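Local coordinates for protein putative trimethylamine methyltransferase (Rhizobium meliloti, PDB 4YYC) that probably transfers methyl groups as a member of the trimethylamine methyltransferase family, at residues A[42-54]-A[379-391]. Residues are numbered along the deposited sequence; the frame is centred on the assembly and turned at random.
Sequences PYIQRRIREYEVL and NMTLLAGTNFVLH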
# COMPACT_ATOMS: atom_id res chain seq x y z
N PRO A 42 21.51 -0.71 -7.87
CA PRO A 42 21.83 -1.88 -7.06
C PRO A 42 20.73 -2.17 -6.06
O PRO A 42 19.75 -1.41 -5.95
CB PRO A 42 23.10 -1.46 -6.33
CG PRO A 42 22.93 -0.03 -6.20
CD PRO A 42 22.25 0.47 -7.44
N TYR A 43 20.84 -3.31 -5.40
CA TYR A 43 19.89 -3.73 -4.40
C TYR A 43 19.57 -2.61 -3.41
O TYR A 43 20.42 -1.80 -3.08
CB TYR A 43 20.36 -5.00 -3.68
CG TYR A 43 21.56 -4.85 -2.81
CD1 TYR A 43 22.84 -4.96 -3.34
CD2 TYR A 43 21.44 -4.54 -1.46
CE1 TYR A 43 23.94 -4.81 -2.53
CE2 TYR A 43 22.55 -4.37 -0.65
CZ TYR A 43 23.79 -4.51 -1.20
OH TYR A 43 24.92 -4.36 -0.41
N ILE A 44 18.34 -2.62 -2.93
CA ILE A 44 17.90 -1.65 -1.94
C ILE A 44 18.58 -1.90 -0.58
O ILE A 44 18.62 -3.04 -0.11
CB ILE A 44 16.37 -1.76 -1.72
CG1 ILE A 44 15.63 -1.29 -2.99
CG2 ILE A 44 15.95 -1.00 -0.50
CD1 ILE A 44 14.22 -1.75 -3.04
N GLN A 45 19.07 -0.83 0.04
CA GLN A 45 19.50 -0.87 1.43
C GLN A 45 18.49 -0.03 2.19
O GLN A 45 18.52 1.20 2.09
CB GLN A 45 20.91 -0.31 1.61
CG GLN A 45 21.92 -1.20 0.97
CD GLN A 45 23.33 -0.69 1.12
OE1 GLN A 45 23.74 -0.24 2.21
NE2 GLN A 45 24.10 -0.79 0.05
N ARG A 46 17.61 -0.67 2.95
CA ARG A 46 16.55 0.06 3.65
C ARG A 46 17.06 0.91 4.78
O ARG A 46 17.85 0.42 5.60
CB ARG A 46 15.48 -0.92 4.21
CG ARG A 46 14.52 -1.46 3.17
CD ARG A 46 13.62 -2.54 3.73
NE ARG A 46 14.31 -3.84 3.73
CZ ARG A 46 14.82 -4.47 4.79
NH1 ARG A 46 15.42 -5.62 4.59
NH2 ARG A 46 14.75 -3.99 6.03
N ARG A 47 16.66 2.19 4.78
CA ARG A 47 16.97 3.12 5.86
C ARG A 47 15.75 3.29 6.74
O ARG A 47 15.84 3.85 7.83
CB ARG A 47 17.40 4.48 5.32
CG ARG A 47 18.54 4.46 4.30
CD ARG A 47 19.76 3.75 4.82
NE ARG A 47 20.87 3.90 3.88
CZ ARG A 47 21.84 3.01 3.74
NH1 ARG A 47 22.80 3.22 2.86
NH2 ARG A 47 21.85 1.91 4.48
N ILE A 48 14.61 2.82 6.27
CA ILE A 48 13.35 2.87 6.97
C ILE A 48 13.22 1.63 7.86
O ILE A 48 13.95 0.64 7.68
CB ILE A 48 12.14 2.98 6.00
CG1 ILE A 48 12.12 1.83 5.00
CG2 ILE A 48 12.22 4.29 5.22
CD1 ILE A 48 10.84 1.84 4.17
N ARG A 49 12.31 1.71 8.83
CA ARG A 49 12.02 0.69 9.85
C ARG A 49 11.14 -0.42 9.33
O ARG A 49 10.36 -0.20 8.37
CB ARG A 49 11.23 1.32 11.02
CG ARG A 49 12.03 2.30 11.82
CD ARG A 49 11.17 2.92 12.88
NE ARG A 49 11.64 4.27 13.07
CZ ARG A 49 11.40 4.99 14.15
NH1 ARG A 49 10.71 4.47 15.15
NH2 ARG A 49 11.87 6.22 14.22
N GLU A 50 11.21 -1.59 9.98
CA GLU A 50 10.28 -2.69 9.71
C GLU A 50 8.98 -2.50 10.48
O GLU A 50 8.98 -2.10 11.65
CB GLU A 50 10.90 -4.05 10.08
CG GLU A 50 12.28 -4.26 9.46
CD GLU A 50 13.45 -3.85 10.38
OE1 GLU A 50 13.32 -2.92 11.23
OE2 GLU A 50 14.52 -4.48 10.25
N TYR A 51 7.84 -2.70 9.81
CA TYR A 51 6.55 -2.61 10.46
C TYR A 51 6.19 -3.95 11.08
O TYR A 51 6.27 -5.00 10.38
CB TYR A 51 5.49 -2.25 9.41
CG TYR A 51 4.16 -2.01 10.07
CD1 TYR A 51 3.96 -0.88 10.84
CD2 TYR A 51 3.09 -2.86 9.88
CE1 TYR A 51 2.76 -0.64 11.45
CE2 TYR A 51 1.86 -2.62 10.48
CZ TYR A 51 1.68 -1.50 11.25
OH TYR A 51 0.50 -1.20 11.86
N GLU A 52 5.79 -3.91 12.34
CA GLU A 52 5.50 -5.09 13.17
C GLU A 52 4.03 -5.18 13.50
O GLU A 52 3.42 -4.15 13.80
CB GLU A 52 6.17 -4.99 14.51
CG GLU A 52 7.62 -4.66 14.44
CD GLU A 52 8.29 -4.78 15.79
OE1 GLU A 52 7.71 -4.49 16.88
OE2 GLU A 52 9.43 -5.17 15.76
N VAL A 53 3.50 -6.40 13.47
CA VAL A 53 2.16 -6.70 13.90
C VAL A 53 2.03 -7.56 15.15
O VAL A 53 0.95 -7.63 15.69
CB VAL A 53 1.31 -7.27 12.78
CG1 VAL A 53 1.29 -6.27 11.62
CG2 VAL A 53 1.83 -8.63 12.34
N LEU A 54 3.10 -8.22 15.60
CA LEU A 54 3.04 -9.05 16.80
C LEU A 54 3.94 -8.45 17.84
O LEU A 54 5.02 -7.97 17.52
CB LEU A 54 3.54 -10.46 16.51
CG LEU A 54 2.77 -11.27 15.46
CD1 LEU A 54 3.48 -12.53 15.03
CD2 LEU A 54 1.38 -11.52 16.03
N ASN A 379 3.38 -2.98 -0.93
CA ASN A 379 3.66 -2.07 0.17
C ASN A 379 3.99 -2.85 1.46
O ASN A 379 4.91 -2.50 2.16
CB ASN A 379 2.51 -1.04 0.35
CG ASN A 379 2.55 0.06 -0.71
OD1 ASN A 379 3.54 0.81 -0.85
ND2 ASN A 379 1.45 0.21 -1.43
N MSE A 380 3.27 -3.92 1.74
CA MSE A 380 3.60 -4.80 2.88
C MSE A 380 4.98 -5.37 2.69
O MSE A 380 5.79 -5.43 3.60
CB MSE A 380 2.53 -5.88 3.05
CG MSE A 380 2.86 -6.98 4.03
SE MSE A 380 4.11 -8.31 3.38
CE MSE A 380 2.92 -9.12 2.05
N THR A 381 5.31 -5.73 1.44
CA THR A 381 6.57 -6.43 1.19
C THR A 381 7.73 -5.54 1.60
O THR A 381 8.67 -5.96 2.28
CB THR A 381 6.68 -6.80 -0.31
OG1 THR A 381 5.60 -7.68 -0.66
CG2 THR A 381 7.98 -7.46 -0.64
N LEU A 382 7.64 -4.26 1.24
CA LEU A 382 8.72 -3.33 1.59
C LEU A 382 8.71 -3.05 3.09
O LEU A 382 9.76 -3.06 3.76
CB LEU A 382 8.56 -2.02 0.85
CG LEU A 382 9.65 -0.98 1.16
CD1 LEU A 382 10.96 -1.43 0.58
CD2 LEU A 382 9.27 0.39 0.66
N LEU A 383 7.54 -2.75 3.64
CA LEU A 383 7.48 -2.31 5.03
C LEU A 383 7.79 -3.42 6.01
O LEU A 383 8.30 -3.17 7.11
CB LEU A 383 6.12 -1.68 5.34
CG LEU A 383 5.81 -0.42 4.54
CD1 LEU A 383 4.47 0.10 4.97
CD2 LEU A 383 6.85 0.64 4.75
N ALA A 384 7.56 -4.67 5.60
CA ALA A 384 7.95 -5.84 6.42
C ALA A 384 9.45 -6.06 6.42
O ALA A 384 9.93 -6.88 7.21
CB ALA A 384 7.25 -7.09 5.89
N GLY A 385 10.20 -5.40 5.53
CA GLY A 385 11.65 -5.64 5.45
C GLY A 385 11.98 -6.92 4.72
O GLY A 385 12.86 -7.67 5.13
N THR A 386 11.28 -7.20 3.64
CA THR A 386 11.49 -8.46 2.93
C THR A 386 12.87 -8.41 2.24
O THR A 386 13.18 -7.47 1.53
CB THR A 386 10.35 -8.73 1.93
OG1 THR A 386 9.10 -8.68 2.61
CG2 THR A 386 10.46 -10.07 1.25
N ASN A 387 13.65 -9.49 2.34
CA ASN A 387 14.98 -9.53 1.75
C ASN A 387 14.97 -9.97 0.30
O ASN A 387 15.73 -9.44 -0.50
CB ASN A 387 15.90 -10.47 2.55
CG ASN A 387 16.14 -9.99 3.96
OD1 ASN A 387 15.84 -10.70 4.91
ND2 ASN A 387 16.68 -8.80 4.11
N PHE A 388 14.12 -10.92 -0.07
CA PHE A 388 14.09 -11.45 -1.41
C PHE A 388 12.64 -11.50 -1.84
O PHE A 388 11.82 -12.10 -1.16
CB PHE A 388 14.74 -12.82 -1.49
CG PHE A 388 14.62 -13.45 -2.83
CD1 PHE A 388 15.12 -12.79 -3.95
CD2 PHE A 388 14.00 -14.69 -3.00
CE1 PHE A 388 15.00 -13.35 -5.19
CE2 PHE A 388 13.85 -15.25 -4.27
CZ PHE A 388 14.36 -14.57 -5.37
N VAL A 389 12.34 -10.81 -2.93
CA VAL A 389 10.99 -10.70 -3.40
C VAL A 389 10.87 -11.40 -4.74
O VAL A 389 11.11 -10.81 -5.83
CB VAL A 389 10.56 -9.22 -3.52
CG1 VAL A 389 9.08 -9.13 -3.83
CG2 VAL A 389 10.90 -8.42 -2.27
N LEU A 390 10.41 -12.64 -4.68
CA LEU A 390 9.96 -13.32 -5.88
C LEU A 390 8.65 -12.71 -6.32
O LEU A 390 7.87 -12.20 -5.51
CB LEU A 390 9.78 -14.81 -5.57
CG LEU A 390 9.72 -15.74 -6.79
CD1 LEU A 390 10.97 -15.61 -7.63
CD2 LEU A 390 9.51 -17.16 -6.24
N HIS A 391 8.37 -12.70 -7.63
CA HIS A 391 7.11 -12.20 -8.16
C HIS A 391 6.95 -10.69 -7.96
O HIS A 391 5.84 -10.17 -7.81
CB HIS A 391 5.86 -12.87 -7.64
CG HIS A 391 5.95 -14.35 -7.45
ND1 HIS A 391 6.10 -15.24 -8.49
CD2 HIS A 391 5.81 -15.10 -6.35
CE1 HIS A 391 6.09 -16.47 -8.04
NE2 HIS A 391 5.91 -16.42 -6.73
O HOH W 1 10.84 -1.63 5.90
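R46 lays its guanidinium flat over G385: the CA of G385 sits 3.4 Å above the plane of the R46 group, over its centre. The bend at chi3 (-83°) of an otherwise extended chain turns the group across the helix end. R46 NH1 lies 3.3 Å from G385 O, but the carbonyl is over the guanidinium face and the angle is too poor for a hydrogen bond. R46 NE and NH1 find their hydrogen bonds elsewhere, at T135 OG1 and A134 O; the latter also accepts from N387 ND2, which explains why two donors, R46 NH1 and N387 ND2, come within 3.5 Å of each other.

Farther along, backbone joins backbone through a single direct bond, Y51 N to L383 O (2.8 Å), nearly straight at 168°, with the donor tilted 34° from the carbonyl plane. E50 CA adds a CA-H...O contact to the same oxygen, and a water lies within hydrogen-bonding distance of both R49 O and L382 O, linking the two carbonyls.

The apolar part is buried too: I48 CD1 meets L382 CD2 at 4.1 Å, the two side chains crossing at about a right angle, and I48 and L383 continue against Y51 and L383 of the second subunit, respectively. The looser side lies at partly exposed R49 and at the carboxylate end of E50, whose chain bends away at chi2 to a salt bridge with K133.

G385 has positive phi and, with G385 N bonded to L382 O and T386 N to T381 O, closes helix 368-383; T386 OG1 also bonds T381 O, in the carbonyl plane. Through R46 on G385 and Y51 on L383, residues 42-54 thus pass over a Schellman-capped helix end, where the chain turns into strand 388-389, beside the dimer interface.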